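Local coordinates for protein UL144 (Macacine herpesvirus 1, PDB 6NYP) that probably binds the lymphocyte receptor BTLA as a viral mimic of the TNF-receptor family member HVEM, as its cytomegalovirus namesake does, at residues E56-D59 against T60-T63; L38-S41 against G42-V45. All coordinates share one frame; numbering follows the deposited sequence.

Interaction 1: residues E56-D59 against T60-T63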
ATOM      1  N   GLU F  56      -7.971 -21.955  19.393  1.00110.86           N
ATOM      2  CA  GLU F  56      -7.195 -23.209  19.589  1.00117.76           C
ATOM      3  C   GLU F  56      -8.137 -24.413  19.460  1.00120.98           C
ATOM      4  O   GLU F  56      -9.105 -24.491  20.248  1.00123.14           O
ATOM      5  CB  GLU F  56      -6.516 -23.200  20.962  1.00119.29           C
ATOM      6  CG  GLU F  56      -5.721 -21.938  21.280  1.00121.07           C
ATOM      7  CD  GLU F  56      -4.217 -22.091  21.441  1.00122.65           C
ATOM      8  OE1 GLU F  56      -3.581 -21.111  21.866  1.00115.30           O
ATOM      9  OE2 GLU F  56      -3.685 -23.182  21.147  1.00132.27           O
ATOM     10  N   CYS F  57      -7.866 -25.323  18.517  1.00123.59           N
ATOM     11  CA  CYS F  57      -8.558 -26.639  18.398  1.00127.56           C
ATOM     12  C   CYS F  57      -8.177 -27.502  19.613  1.00130.08           C
ATOM     13  O   CYS F  57      -6.975 -27.790  19.776  1.00132.02           O
ATOM     14  CB  CYS F  57      -8.200 -27.381  17.111  1.00124.37           C
ATOM     15  SG  CYS F  57      -8.449 -26.455  15.573  1.00115.44           S
ATOM     16  N   GLN F  58      -9.160 -27.878  20.436  1.00127.24           N
ATOM     17  CA  GLN F  58      -8.962 -28.586  21.728  1.00128.47           C
ATOM     18  C   GLN F  58      -8.452 -30.014  21.478  1.00129.26           C
ATOM     19  O   GLN F  58      -8.332 -30.401  20.297  1.00122.54           O
ATOM     20  CB  GLN F  58     -10.276 -28.572  22.502  1.00129.31           C
ATOM     21  CG  GLN F  58     -11.401 -29.337  21.816  1.00126.60           C
ATOM     22  CD  GLN F  58     -12.747 -28.677  21.989  1.00127.33           C
ATOM     23  OE1 GLN F  58     -12.888 -27.464  21.852  1.00122.20           O
ATOM     24  NE2 GLN F  58     -13.758 -29.480  22.282  1.00126.26           N
ATOM     25  N   ASP F  59      -8.174 -30.754  22.555  1.00134.02           N
ATOM     26  CA  ASP F  59      -7.632 -32.144  22.540  1.00133.48           C
ATOM     27  C   ASP F  59      -8.593 -33.096  21.807  1.00131.18           C
ATOM     28  O   ASP F  59      -8.081 -34.047  21.179  1.00121.30           O
ATOM     29  CB  ASP F  59      -7.304 -32.637  23.954  1.00133.53           C
ATOM     30  CG  ASP F  59      -8.354 -32.327  25.011  1.00135.07           C
ATOM     31  OD1 ASP F  59      -9.430 -31.811  24.640  1.00132.48           O
ATOM     32  OD2 ASP F  59      -8.079 -32.588  26.194  1.00134.29           O
ATOM     33  N   THR F  60      -9.912 -32.861  21.873  1.00127.86           N
ATOM     34  CA  THR F  60     -10.965 -33.694  21.212  1.00128.46           C
ATOM     35  C   THR F  60     -11.234 -33.195  19.780  1.00131.46           C
ATOM     36  O   THR F  60     -12.384 -33.329  19.305  1.00121.89           O
ATOM     37  CB  THR F  60     -12.248 -33.743  22.055  1.00128.03           C
ATOM     38  OG1 THR F  60     -13.178 -34.617  21.414  1.00130.25           O
ATOM     39  CG2 THR F  60     -12.900 -32.394  22.260  1.00125.74           C
ATOM     40  N   GLU F  61     -10.203 -32.677  19.102  1.00136.20           N
ATOM     41  CA  GLU F  61     -10.273 -32.089  17.733  1.00129.70           C
ATOM     42  C   GLU F  61      -8.889 -32.180  17.068  1.00128.51           C
ATOM     43  O   GLU F  61      -7.877 -32.335  17.797  1.00127.34           O
ATOM     44  CB  GLU F  61     -10.730 -30.627  17.794  1.00127.49           C
ATOM     45  CG  GLU F  61     -12.226 -30.440  17.990  1.00125.90           C
ATOM     46  CD  GLU F  61     -12.667 -28.994  18.169  1.00128.21           C
ATOM     47  OE1 GLU F  61     -13.830 -28.688  17.834  1.00124.25           O
ATOM     48  OE2 GLU F  61     -11.851 -28.176  18.650  1.00129.05           O
ATOM     49  N   VAL F  62      -8.850 -32.087  15.734  1.00122.75           N
ATOM     50  CA  VAL F  62      -7.600 -31.962  14.923  1.00118.81           C
ATOM     51  C   VAL F  62      -7.677 -30.650  14.135  1.00111.43           C
ATOM     52  O   VAL F  62      -8.798 -30.274  13.733  1.00103.82           O
ATOM     53  CB  VAL F  62      -7.400 -33.168  13.985  1.00122.24           C
ATOM     54  CG1 VAL F  62      -6.108 -33.057  13.188  1.00121.09           C
ATOM     55  CG2 VAL F  62      -7.451 -34.494  14.729  1.00126.06           C
ATOM     56  N   THR F  63      -6.537 -29.978  13.940  1.00107.49           N
ATOM     57  CA  THR F  63      -6.414 -28.748  13.109  1.00103.25           C
ATOM     58  C   THR F  63      -6.398 -29.160  11.628  1.00100.11           C
ATOM     59  O   THR F  63      -5.449 -29.861  11.212  1.00 93.52           O
ATOM     60  CB  THR F  63      -5.169 -27.928  13.471  1.00 96.89           C
ATOM     61  OG1 THR F  63      -4.034 -28.702  13.088  1.00 98.05           O
ATOM     62  CG2 THR F  63      -5.068 -27.575  14.939  1.00 94.32           C
TER
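Gln58 and Glu61 face each other across a type I beta turn that runs from Gln58 to Glu61. The extended chain of Glu61 carries its carboxylate across to the backbone N-H of Gln58, which OE2 accepts at 3.2 Å through the anti lone pair, with an N-H...O angle of 145°. CG of Glu61 sits anti to the carbonyl carbon (chi1 -78°), and from there the chain reaches that amide, which suits glutamate to the place. The same OE2 lies against CG of Gln58 at 3.4 Å, the amide and carboxylate planes being 36° apart.

The apolar part of the contact is backed by a disulfide. SG of Cys57 rests on the methyl CG2 of Thr63, 3.6 Å away, and continues into a bridge with Cys75, so the threonine turns an apolar branch to the sulfur; both residues are only partly exposed. The turn itself, by contrast, is open to solvent: Gln58, Asp59 and Thr60 are all exposed, and the side chains of Gln58 and Thr60 run side by side, pointing the same way. After the turn, Val62 pairs through its backbone with Ala76, and a glycan sugar touches Thr63. A turn beside a disulfide cysteine, leading into a short strand, is consistent with the cysteine-rich modules of the TNF-receptor family.

Interaction 2: residues L38-S41 against G42-V45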
ATOM      1  N   LEU F  38       0.356  -3.738  11.577  1.00 71.88           N
ATOM      2  CA  LEU F  38       0.616  -5.197  11.701  1.00 76.06           C
ATOM      3  C   LEU F  38      -0.253  -5.798  12.810  1.00 77.37           C
ATOM      4  O   LEU F  38      -0.090  -5.391  13.963  1.00 79.68           O
ATOM      5  CB  LEU F  38       2.110  -5.375  11.998  1.00 76.71           C
ATOM      6  CG  LEU F  38       2.690  -6.779  11.830  1.00 75.81           C
ATOM      7  CD1 LEU F  38       2.448  -7.331  10.430  1.00 71.07           C
ATOM      8  CD2 LEU F  38       4.181  -6.766  12.150  1.00 71.95           C
ATOM      9  N   CYS F  39      -1.136  -6.736  12.464  1.00 82.90           N
ATOM     10  CA  CYS F  39      -1.775  -7.668  13.436  1.00 89.93           C
ATOM     11  C   CYS F  39      -0.676  -8.511  14.077  1.00 94.49           C
ATOM     12  O   CYS F  39       0.096  -9.141  13.363  1.00 96.94           O
ATOM     13  CB  CYS F  39      -2.811  -8.572  12.776  1.00 89.84           C
ATOM     14  SG  CYS F  39      -4.447  -7.819  12.575  1.00 92.71           S
ATOM     15  N   PRO F  40      -0.548  -8.539  15.424  1.00100.14           N
ATOM     16  CA  PRO F  40       0.547  -9.266  16.074  1.00102.52           C
ATOM     17  C   PRO F  40       0.385 -10.792  15.966  1.00 98.69           C
ATOM     18  O   PRO F  40      -0.731 -11.257  15.751  1.00 96.06           O
ATOM     19  CB  PRO F  40       0.476  -8.801  17.535  1.00105.83           C
ATOM     20  CG  PRO F  40      -0.978  -8.423  17.731  1.00106.78           C
ATOM     21  CD  PRO F  40      -1.456  -7.900  16.391  1.00101.93           C
ATOM     22  N   SER F  41       1.486 -11.535  16.124  1.00 94.60           N
ATOM     23  CA  SER F  41       1.525 -13.019  16.029  1.00 95.27           C
ATOM     24  C   SER F  41       0.490 -13.630  16.983  1.00 89.40           C
ATOM     25  O   SER F  41       0.404 -13.168  18.136  1.00 86.37           O
ATOM     26  CB  SER F  41       2.902 -13.559  16.300  1.00 97.19           C
ATOM     27  OG  SER F  41       2.954 -14.933  15.948  1.00101.40           O
ATOM     28  N   GLY F  42      -0.278 -14.612  16.499  1.00 87.16           N
ATOM     29  CA  GLY F  42      -1.356 -15.288  17.246  1.00 89.43           C
ATOM     30  C   GLY F  42      -2.706 -14.620  17.038  1.00 93.28           C
ATOM     31  O   GLY F  42      -3.670 -14.995  17.756  1.00 93.68           O
ATOM     32  N   THR F  43      -2.775 -13.649  16.119  1.00 96.37           N
ATOM     33  CA  THR F  43      -4.012 -12.926  15.718  1.00 91.29           C
ATOM     34  C   THR F  43      -4.147 -12.981  14.194  1.00 85.90           C
ATOM     35  O   THR F  43      -3.126 -13.192  13.514  1.00 87.14           O
ATOM     36  CB  THR F  43      -4.011 -11.475  16.217  1.00 93.89           C
ATOM     37  OG1 THR F  43      -3.161 -10.685  15.376  1.00 92.69           O
ATOM     38  CG2 THR F  43      -3.583 -11.366  17.666  1.00 95.69           C
ATOM     39  N   TYR F  44      -5.369 -12.804  13.691  1.00 82.64           N
ATOM     40  CA  TYR F  44      -5.677 -12.732  12.241  1.00 78.65           C
ATOM     41  C   TYR F  44      -6.558 -11.507  11.977  1.00 79.08           C
ATOM     42  O   TYR F  44      -7.376 -11.136  12.839  1.00 79.28           O
ATOM     43  CB  TYR F  44      -6.328 -14.033  11.763  1.00 78.25           C
ATOM     44  CG  TYR F  44      -7.746 -14.252  12.232  1.00 79.86           C
ATOM     45  CD1 TYR F  44      -8.019 -14.907  13.425  1.00 78.12           C
ATOM     46  CD2 TYR F  44      -8.822 -13.818  11.471  1.00 78.86           C
ATOM     47  CE1 TYR F  44      -9.322 -15.109  13.856  1.00 77.67           C
ATOM     48  CE2 TYR F  44     -10.130 -14.011  11.888  1.00 81.70           C
ATOM     49  CZ  TYR F  44     -10.382 -14.647  13.092  1.00 81.47           C
ATOM     50  OH  TYR F  44     -11.669 -14.851  13.502  1.00 78.12           O
ATOM     51  N   VAL F  45      -6.382 -10.905  10.803  1.00 79.28           N
ATOM     52  CA  VAL F  45      -7.189  -9.750  10.315  1.00 77.70           C
ATOM     53  C   VAL F  45      -8.623 -10.252  10.113  1.00 77.73           C
ATOM     54  O   VAL F  45      -8.845 -11.068   9.205  1.00 74.77           O
ATOM     55  CB  VAL F  45      -6.606  -9.142   9.026  1.00 79.30           C
ATOM     56  CG1 VAL F  45      -7.461  -7.990   8.520  1.00 83.34           C
ATOM     57  CG2 VAL F  45      -5.166  -8.694   9.208  1.00 76.04           C
TER
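Thr43 closes a type II beta turn with Pro40, within a cysteine-rich region of the TNF-receptor kind. The acceptor at its centre is the carbonyl oxygen of Pro40, which receives two donors from the one threonine. The hydroxyl OG1 of Thr43 gives its hydrogen to Pro40 O, approaching in the carbonyl plane on a lone pair with a C=O...O angle of 145°; the modelled 2.5 Å between OG1 of Thr43 and O of Pro40 is suspiciously short, and at this resolution its exact length is doubtful. The backbone N of Thr43 adds the usual turn-closing bond to Pro40 O, but at 3.2 Å and 129° it is weak, and the hydroxyl reinforces it.

The hydroxyl bond depends on rotation about the first side-chain bond: at chi1 77° OG1 sits between the backbone N and the carbonyl carbon of Thr43, on the side facing the turn. Its methyl CG2 meanwhile lies 3.9 Å from CG of the proline ring, so both branches of the threonine are used. Pro40 thus contributes both the carbonyl and a ring that packs near Thr43, while Gly42 supplies the positive phi (92°) that a type II turn has at its third residue and that glycine adopts readily.

Tyr44 pairs with Thr52 across strands 43-45 and 51-53, and Gly42 of the turn bonds to Cys54 just past the second strand. Cys39 is buried and forms a disulfide with Cys51 of that strand. Its CB also approaches the threonine hydroxyl, whereas the sulfur has an apolar neighbour: SG of Cys39 meets the methyl CG2 of Val45 at 3.6 Å.

Interaction 2 comes first along the chain and closes before interaction 1 opens; their centres are 20 Å apart and their nearest atoms about 7 Å, with no touch. Both fall within one TNFR/NGFR cysteine-rich region, yet each leads into a different two-stranded antiparallel sheet: 38-45 enters strand 43-45, paired with 51-53, and 56-63 enters strand 62-65, paired with 74-76. The cysteine just before each turn is linked by a disulfide to the second strand of its sheet, Cys39 to Cys51 and Cys57 to Cys75. With no helix, the elongated receptor-like module probably relies on separate cross-linked turns set in series.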